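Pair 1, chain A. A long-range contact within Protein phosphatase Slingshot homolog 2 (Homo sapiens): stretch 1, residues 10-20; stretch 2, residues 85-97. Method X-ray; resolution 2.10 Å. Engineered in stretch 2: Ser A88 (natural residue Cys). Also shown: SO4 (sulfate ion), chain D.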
# COMPACT_ATOMS: atom_id res chain seq x y z
N HIS A 10 5.11 -5.85 -9.09
CA HIS A 10 6.00 -5.15 -8.19
C HIS A 10 5.35 -4.73 -6.89
O HIS A 10 5.91 -3.88 -6.17
CB HIS A 10 6.58 -3.92 -8.91
CG HIS A 10 5.52 -2.93 -9.29
ND1 HIS A 10 4.45 -3.24 -10.10
CD2 HIS A 10 5.36 -1.63 -8.95
CE1 HIS A 10 3.68 -2.17 -10.25
NE2 HIS A 10 4.22 -1.17 -9.56
N VAL A 11 4.18 -5.27 -6.54
CA VAL A 11 3.47 -4.76 -5.37
C VAL A 11 2.90 -5.88 -4.51
O VAL A 11 2.15 -6.73 -4.99
CB VAL A 11 2.31 -3.82 -5.74
CG1 VAL A 11 1.55 -3.35 -4.50
CG2 VAL A 11 2.80 -2.62 -6.54
N PHE A 12 3.24 -5.85 -3.22
CA PHE A 12 2.61 -6.76 -2.26
C PHE A 12 1.83 -5.95 -1.22
O PHE A 12 2.26 -4.86 -0.86
CB PHE A 12 3.64 -7.64 -1.55
CG PHE A 12 4.07 -8.85 -2.37
CD1 PHE A 12 5.10 -8.76 -3.29
CD2 PHE A 12 3.42 -10.07 -2.21
CE1 PHE A 12 5.48 -9.86 -4.04
CE2 PHE A 12 3.79 -11.17 -2.95
CZ PHE A 12 4.82 -11.07 -3.87
N LEU A 13 0.73 -6.53 -0.77
CA LEU A 13 -0.09 -5.95 0.30
C LEU A 13 -0.08 -6.85 1.53
O LEU A 13 -0.40 -8.04 1.42
CB LEU A 13 -1.51 -5.74 -0.23
CG LEU A 13 -2.50 -5.09 0.75
CD1 LEU A 13 -2.03 -3.69 1.11
CD2 LEU A 13 -3.91 -5.07 0.16
N GLY A 14 0.30 -6.34 2.70
CA GLY A 14 0.45 -7.22 3.86
C GLY A 14 0.36 -6.55 5.21
O GLY A 14 -0.09 -5.42 5.36
N SER A 15 0.80 -7.27 6.24
CA SER A 15 0.72 -6.81 7.62
C SER A 15 2.09 -6.58 8.23
O SER A 15 3.12 -6.79 7.58
CB SER A 15 -0.05 -7.83 8.48
OG SER A 15 0.62 -9.09 8.49
N GLU A 16 2.10 -6.17 9.50
CA GLU A 16 3.36 -5.97 10.21
C GLU A 16 4.09 -7.29 10.40
O GLU A 16 5.32 -7.32 10.41
CB GLU A 16 3.13 -5.30 11.57
CG GLU A 16 2.26 -6.09 12.53
CD GLU A 16 2.51 -5.69 13.97
OE1 GLU A 16 1.53 -5.51 14.72
OE2 GLU A 16 3.68 -5.55 14.36
N TRP A 17 3.33 -8.37 10.57
CA TRP A 17 3.94 -9.68 10.77
C TRP A 17 4.57 -10.20 9.48
O TRP A 17 5.53 -10.96 9.52
CB TRP A 17 2.92 -10.66 11.36
CG TRP A 17 2.41 -10.11 12.67
CD1 TRP A 17 3.05 -10.15 13.88
CD2 TRP A 17 1.16 -9.45 12.90
NE1 TRP A 17 2.27 -9.55 14.84
CE2 TRP A 17 1.11 -9.12 14.26
CE3 TRP A 17 0.08 -9.12 12.08
CZ2 TRP A 17 0.02 -8.46 14.83
CZ3 TRP A 17 -1.00 -8.47 12.63
CH2 TRP A 17 -1.03 -8.14 14.00
N ASN A 18 4.07 -9.72 8.35
CA ASN A 18 4.72 -9.96 7.07
C ASN A 18 5.98 -9.10 6.95
O ASN A 18 6.99 -9.52 6.38
CB ASN A 18 3.78 -9.66 5.90
CG ASN A 18 2.58 -10.57 5.83
OD1 ASN A 18 2.61 -11.73 6.26
ND2 ASN A 18 1.48 -10.06 5.30
N ALA A 19 5.93 -7.88 7.49
CA ALA A 19 7.08 -7.00 7.33
C ALA A 19 8.25 -7.42 8.22
O ALA A 19 9.40 -7.04 7.95
CB ALA A 19 6.69 -5.55 7.60
N SER A 20 7.95 -8.19 9.26
CA SER A 20 8.99 -8.71 10.15
C SER A 20 9.50 -10.09 9.73
O SER A 20 10.36 -10.66 10.40
CB SER A 20 8.54 -8.73 11.61
OG SER A 20 7.38 -9.47 11.90
N LEU A 85 6.63 -4.07 -0.73
CA LEU A 85 5.61 -4.49 0.22
C LEU A 85 4.87 -3.27 0.77
O LEU A 85 5.41 -2.43 1.48
CB LEU A 85 6.21 -5.30 1.37
CG LEU A 85 5.31 -5.52 2.58
CD1 LEU A 85 4.13 -6.41 2.22
CD2 LEU A 85 6.09 -6.09 3.75
N VAL A 86 3.58 -3.17 0.45
CA VAL A 86 2.78 -2.16 1.13
C VAL A 86 2.11 -2.79 2.35
O VAL A 86 1.32 -3.72 2.19
CB VAL A 86 1.71 -1.50 0.25
CG1 VAL A 86 1.27 -0.19 0.91
CG2 VAL A 86 2.24 -1.25 -1.15
N HIS A 87 2.46 -2.30 3.54
CA HIS A 87 1.92 -2.90 4.76
C HIS A 87 1.49 -1.84 5.76
O HIS A 87 1.93 -0.69 5.74
CB HIS A 87 2.91 -3.87 5.38
CG HIS A 87 4.04 -3.28 6.15
ND1 HIS A 87 3.99 -3.10 7.51
CD2 HIS A 87 5.26 -2.83 5.77
CE1 HIS A 87 5.13 -2.57 7.94
NE2 HIS A 87 5.91 -2.39 6.89
N SER A 88 0.57 -2.27 6.63
CA SER A 88 0.12 -1.51 7.79
C SER A 88 0.30 -2.37 9.03
O SER A 88 1.23 -3.18 9.10
CB SER A 88 -1.33 -1.07 7.61
OG SER A 88 -2.15 -2.16 7.21
N LYS A 89 -0.60 -2.24 10.00
CA LYS A 89 -0.61 -3.22 11.09
C LYS A 89 -1.36 -4.48 10.65
O LYS A 89 -0.84 -5.59 10.78
CB LYS A 89 -1.24 -2.63 12.35
CG LYS A 89 -1.77 -3.66 13.34
CD LYS A 89 -1.48 -3.27 14.78
CE LYS A 89 -1.82 -4.41 15.73
NZ LYS A 89 -0.92 -4.44 16.91
N MET A 90 -2.58 -4.34 10.14
CA MET A 90 -3.34 -5.51 9.72
C MET A 90 -3.28 -5.77 8.23
O MET A 90 -3.50 -6.91 7.80
CB MET A 90 -4.80 -5.40 10.17
CG MET A 90 -5.01 -4.96 11.61
SD MET A 90 -4.21 -6.00 12.84
CE MET A 90 -4.32 -7.62 12.07
N GLY A 91 -2.96 -4.75 7.43
CA GLY A 91 -2.97 -4.89 5.98
C GLY A 91 -4.40 -4.86 5.45
O GLY A 91 -4.72 -5.52 4.46
N VAL A 92 -5.26 -4.10 6.10
CA VAL A 92 -6.69 -4.09 5.83
C VAL A 92 -7.20 -2.72 5.42
O VAL A 92 -8.08 -2.59 4.58
CB VAL A 92 -7.44 -4.57 7.09
CG1 VAL A 92 -8.81 -3.93 7.22
CG2 VAL A 92 -7.53 -6.09 7.07
N SER A 93 -6.65 -1.66 6.01
CA SER A 93 -7.20 -0.32 5.82
C SER A 93 -6.18 0.67 5.28
O SER A 93 -6.26 1.14 4.14
CB SER A 93 -7.78 0.16 7.15
OG SER A 93 -8.41 1.41 7.03
N ARG A 94 -5.17 1.02 6.07
CA ARG A 94 -4.18 1.99 5.59
C ARG A 94 -3.43 1.47 4.37
O ARG A 94 -3.23 2.18 3.38
CB ARG A 94 -3.19 2.33 6.70
CG ARG A 94 -3.77 3.20 7.82
CD ARG A 94 -2.78 3.30 8.97
NE ARG A 94 -2.73 2.08 9.76
CZ ARG A 94 -1.97 1.90 10.83
NH1 ARG A 94 -1.16 2.87 11.25
NH2 ARG A 94 -2.01 0.74 11.47
N SER A 95 -2.97 0.22 4.44
CA SER A 95 -2.22 -0.38 3.35
C SER A 95 -3.12 -0.66 2.15
O SER A 95 -2.73 -0.34 1.03
CB SER A 95 -1.52 -1.66 3.81
OG SER A 95 -2.37 -2.52 4.53
N ALA A 96 -4.29 -1.25 2.41
CA ALA A 96 -5.19 -1.63 1.32
C ALA A 96 -5.61 -0.40 0.50
O ALA A 96 -5.52 -0.42 -0.72
CB ALA A 96 -6.42 -2.37 1.82
N SER A 97 -6.03 0.65 1.20
CA SER A 97 -6.46 1.88 0.57
C SER A 97 -5.37 2.46 -0.32
O SER A 97 -5.62 2.84 -1.46
CB SER A 97 -6.84 2.92 1.63
OG SER A 97 -7.58 2.34 2.68
S SO4 D . -4.45 -1.31 9.26
O1 SO4 D . -3.38 -1.80 10.11
O2 SO4 D . -5.75 -1.45 9.91
O3 SO4 D . -4.24 0.11 8.96
O4 SO4 D . -4.45 -2.07 8.00

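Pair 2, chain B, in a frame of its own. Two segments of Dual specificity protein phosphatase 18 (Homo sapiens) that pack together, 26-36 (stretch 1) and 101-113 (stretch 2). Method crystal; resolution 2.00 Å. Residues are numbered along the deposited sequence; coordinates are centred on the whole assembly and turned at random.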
# COMPACT_ATOMS: atom_id res chain seq x y z
N SER B 26 8.67 -4.05 -9.34
CA SER B 26 7.59 -5.03 -9.38
C SER B 26 6.34 -4.67 -8.57
O SER B 26 5.50 -5.53 -8.29
CB SER B 26 8.09 -6.38 -8.88
OG SER B 26 8.30 -6.34 -7.48
N LEU B 27 6.23 -3.41 -8.17
CA LEU B 27 5.06 -3.00 -7.39
C LEU B 27 4.49 -1.70 -7.90
O LEU B 27 5.23 -0.77 -8.21
CB LEU B 27 5.43 -2.85 -5.92
CG LEU B 27 4.27 -2.42 -5.01
CD1 LEU B 27 3.21 -3.51 -4.96
CD2 LEU B 27 4.83 -2.13 -3.60
N TYR B 28 3.16 -1.66 -7.99
CA TYR B 28 2.42 -0.48 -8.45
C TYR B 28 1.24 -0.22 -7.51
O TYR B 28 0.77 -1.12 -6.81
CB TYR B 28 1.84 -0.71 -9.85
CG TYR B 28 2.85 -1.03 -10.93
CD1 TYR B 28 3.50 -2.26 -10.97
CD2 TYR B 28 3.11 -0.11 -11.96
CE1 TYR B 28 4.39 -2.57 -11.99
CE2 TYR B 28 4.00 -0.41 -13.00
CZ TYR B 28 4.63 -1.65 -13.00
OH TYR B 28 5.50 -1.98 -14.01
N ILE B 29 0.74 1.02 -7.51
CA ILE B 29 -0.43 1.38 -6.71
C ILE B 29 -1.41 2.10 -7.64
O ILE B 29 -1.00 2.86 -8.52
CB ILE B 29 -0.11 2.38 -5.58
CG1 ILE B 29 0.82 1.75 -4.54
CG2 ILE B 29 -1.41 2.80 -4.90
CD1 ILE B 29 1.28 2.76 -3.48
N SER B 30 -2.71 1.87 -7.46
CA SER B 30 -3.69 2.56 -8.31
C SER B 30 -5.04 2.65 -7.64
O SER B 30 -5.25 2.13 -6.53
CB SER B 30 -3.86 1.83 -9.65
OG SER B 30 -4.77 0.74 -9.52
N ASN B 31 -5.97 3.33 -8.30
CA ASN B 31 -7.32 3.43 -7.77
C ASN B 31 -8.11 2.24 -8.34
O ASN B 31 -7.54 1.40 -9.06
CB ASN B 31 -7.97 4.76 -8.17
CG ASN B 31 -8.19 4.88 -9.66
OD1 ASN B 31 -7.79 4.01 -10.42
ND2 ASN B 31 -8.82 5.97 -10.08
N GLY B 32 -9.40 2.16 -8.03
CA GLY B 32 -10.21 1.05 -8.50
C GLY B 32 -10.49 1.02 -9.99
O GLY B 32 -10.69 -0.05 -10.56
N VAL B 33 -10.51 2.19 -10.63
CA VAL B 33 -10.77 2.23 -12.06
C VAL B 33 -9.65 1.55 -12.85
O VAL B 33 -9.90 0.68 -13.69
CB VAL B 33 -10.88 3.68 -12.55
CG1 VAL B 33 -11.19 3.69 -14.04
CG2 VAL B 33 -11.95 4.43 -11.77
N ALA B 34 -8.43 1.97 -12.58
CA ALA B 34 -7.27 1.44 -13.26
C ALA B 34 -7.11 -0.05 -13.05
O ALA B 34 -6.68 -0.77 -13.95
CB ALA B 34 -6.02 2.18 -12.79
N ALA B 35 -7.47 -0.50 -11.85
CA ALA B 35 -7.35 -1.90 -11.48
C ALA B 35 -8.17 -2.86 -12.34
O ALA B 35 -7.90 -4.06 -12.34
CB ALA B 35 -7.73 -2.06 -10.01
N ASN B 36 -9.16 -2.35 -13.05
CA ASN B 36 -9.98 -3.20 -13.92
C ASN B 36 -9.79 -2.82 -15.39
O ASN B 36 -10.59 -3.19 -16.25
CB ASN B 36 -11.46 -3.09 -13.54
CG ASN B 36 -11.77 -3.77 -12.22
OD1 ASN B 36 -12.63 -3.31 -11.47
ND2 ASN B 36 -11.09 -4.87 -11.94
N LEU B 101 0.07 -5.28 -8.42
CA LEU B 101 -0.67 -4.03 -8.35
C LEU B 101 -1.46 -4.07 -7.05
O LEU B 101 -2.27 -4.98 -6.82
CB LEU B 101 -1.68 -3.85 -9.50
CG LEU B 101 -2.70 -2.70 -9.28
CD1 LEU B 101 -1.98 -1.33 -9.27
CD2 LEU B 101 -3.76 -2.71 -10.38
N LEU B 102 -1.18 -3.10 -6.18
CA LEU B 102 -1.92 -2.96 -4.94
C LEU B 102 -2.91 -1.84 -5.25
O LEU B 102 -2.49 -0.80 -5.73
CB LEU B 102 -1.02 -2.45 -3.81
CG LEU B 102 -0.27 -3.41 -2.91
CD1 LEU B 102 0.67 -2.60 -2.01
CD2 LEU B 102 -1.28 -4.22 -2.08
N HIS B 103 -4.20 -2.04 -4.97
CA HIS B 103 -5.17 -0.98 -5.19
C HIS B 103 -6.28 -1.03 -4.14
O HIS B 103 -6.46 -2.04 -3.45
CB HIS B 103 -5.81 -1.08 -6.59
CG HIS B 103 -6.90 -2.10 -6.68
ND1 HIS B 103 -8.22 -1.81 -6.39
CD2 HIS B 103 -6.88 -3.41 -7.06
CE1 HIS B 103 -8.96 -2.89 -6.59
NE2 HIS B 103 -8.17 -3.87 -7.00
N CYS B 104 -6.99 0.07 -4.00
CA CYS B 104 -8.12 0.13 -3.09
C CYS B 104 -9.16 0.92 -3.90
O CYS B 104 -9.24 0.72 -5.12
CB CYS B 104 -7.73 0.79 -1.75
SG CYS B 104 -6.81 2.34 -1.80
N ALA B 105 -9.95 1.77 -3.28
CA ALA B 105 -10.94 2.51 -4.07
C ALA B 105 -10.29 3.71 -4.75
O ALA B 105 -10.44 3.90 -5.96
CB ALA B 105 -12.12 2.96 -3.19
N ALA B 106 -9.56 4.51 -3.99
CA ALA B 106 -8.91 5.70 -4.56
C ALA B 106 -7.39 5.60 -4.68
O ALA B 106 -6.77 6.48 -5.25
CB ALA B 106 -9.27 6.93 -3.72
N GLY B 107 -6.80 4.55 -4.12
CA GLY B 107 -5.34 4.45 -4.19
C GLY B 107 -4.70 5.52 -3.31
O GLY B 107 -3.61 6.01 -3.59
N VAL B 108 -5.40 5.88 -2.24
CA VAL B 108 -4.92 6.92 -1.34
C VAL B 108 -4.54 6.46 0.05
O VAL B 108 -3.45 6.78 0.54
CB VAL B 108 -5.99 8.04 -1.20
CG1 VAL B 108 -5.66 8.95 0.00
CG2 VAL B 108 -6.05 8.87 -2.49
N SER B 109 -5.42 5.72 0.70
CA SER B 109 -5.18 5.28 2.07
C SER B 109 -4.82 3.81 2.32
O SER B 109 -3.71 3.51 2.78
CB SER B 109 -6.41 5.63 2.92
OG SER B 109 -6.17 5.35 4.29
N ARG B 110 -5.75 2.92 2.02
CA ARG B 110 -5.55 1.48 2.23
C ARG B 110 -4.39 0.83 1.48
O ARG B 110 -3.50 0.22 2.11
CB ARG B 110 -6.86 0.74 1.93
CG ARG B 110 -7.94 0.99 2.99
CD ARG B 110 -9.29 0.44 2.57
NE ARG B 110 -9.91 1.26 1.53
CZ ARG B 110 -11.15 1.10 1.09
NH1 ARG B 110 -11.92 0.15 1.61
NH2 ARG B 110 -11.64 1.90 0.16
N SER B 111 -4.37 0.92 0.15
CA SER B 111 -3.27 0.30 -0.59
C SER B 111 -1.94 0.99 -0.25
O SER B 111 -0.89 0.34 -0.16
CB SER B 111 -3.54 0.35 -2.11
OG SER B 111 -3.80 1.67 -2.58
N ALA B 112 -1.97 2.30 -0.04
CA ALA B 112 -0.75 3.04 0.28
C ALA B 112 -0.11 2.53 1.57
O ALA B 112 1.11 2.40 1.65
CB ALA B 112 -1.05 4.53 0.39
N ALA B 113 -0.92 2.24 2.57
CA ALA B 113 -0.40 1.75 3.85
C ALA B 113 0.30 0.41 3.69
O ALA B 113 1.36 0.19 4.29
CB ALA B 113 -1.54 1.63 4.87

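Both pairs set a short strand parallel to a second strand that runs on through a loop into a helix, and 14 central residues superpose with an RMSD of 0.3 Å. The strand axes approach to 4.5 Å at 26° in pair 1 and to 4.6 Å at 27° in pair 2. The register is identical: Phe A12, Leu A13 and Gly A14 bridge Leu A85, Val A86 and His A87, as Tyr B28, Ile B29 and Ser B30 bridge Leu B101, Leu B102 and His B103. The same two backbone bonds recur. Val A86 N donates to Phe A12 O (2.5 Å) and Gly A14 N to Val A86 O (2.9 Å); in pair 2, Leu B102 N donates to Tyr B28 O (2.8 Å) and Ser B30 N to Leu B102 O (3.2 Å). Beyond the strands, Glu A16 N reaches Lys A89 O at 3.3 Å, and Gly B32 N reaches Ala B105 O at 2.9 Å.

Two matched features recur in detail. Ala A19 CB and Ala B35 CB each lie over a face of the matching histidine ring, 3.4 Å from the centroids of His A87 and His B103. Gly A91 and Gly B107 adopt positive phi, and a CB there would clash with Gly A14 O or Ser B30 O, so the close approach of the loop depends on the absent side chain.

Elsewhere the packing is solved differently. On the face carrying Leu A13, that residue extends CD1 to 3.4 Å from Ser A95 CB and CD2 to 4.0 Å from Ala A96 CB; the beta-branched Ile B29 occupies the same space, its CG2 3.5 Å from Ser B111 OG. Near the strand start, Val A11 CG1 meets Val A86 CG2 at 4.0 Å, a distance reproduced by the larger pair Leu B27 CD1 and Leu B102 CD1. At the third bridge, Gly A14 is matched by Ser B30, whose OG lies 3.5 Å from Leu B101 CD1 and donates to Asn B31 O (2.9 Å).

The side chains differ most around Glu A16, Trp A17, Lys A89 and Met A90. Pair 1 adds a salt bridge, Glu A16 OE1 to Lys A89 NZ (3.5 Å), whose hydrogen bond is weak, and sets Met A90 CE at the edge of the Trp A17 ring, 3.5 Å from CZ3 of that tryptophan. Pair 2 has Gly B32, Val B33, Ala B105 and Ala B106 at these positions, and buries 627 Å² against 731 Å². In the loop, the engineered Ser A88 matches Cys B104; sulfate accepts bonds from Met A90 N to O1 (2.7 Å) and Arg A94 NE to O3 (2.6 Å).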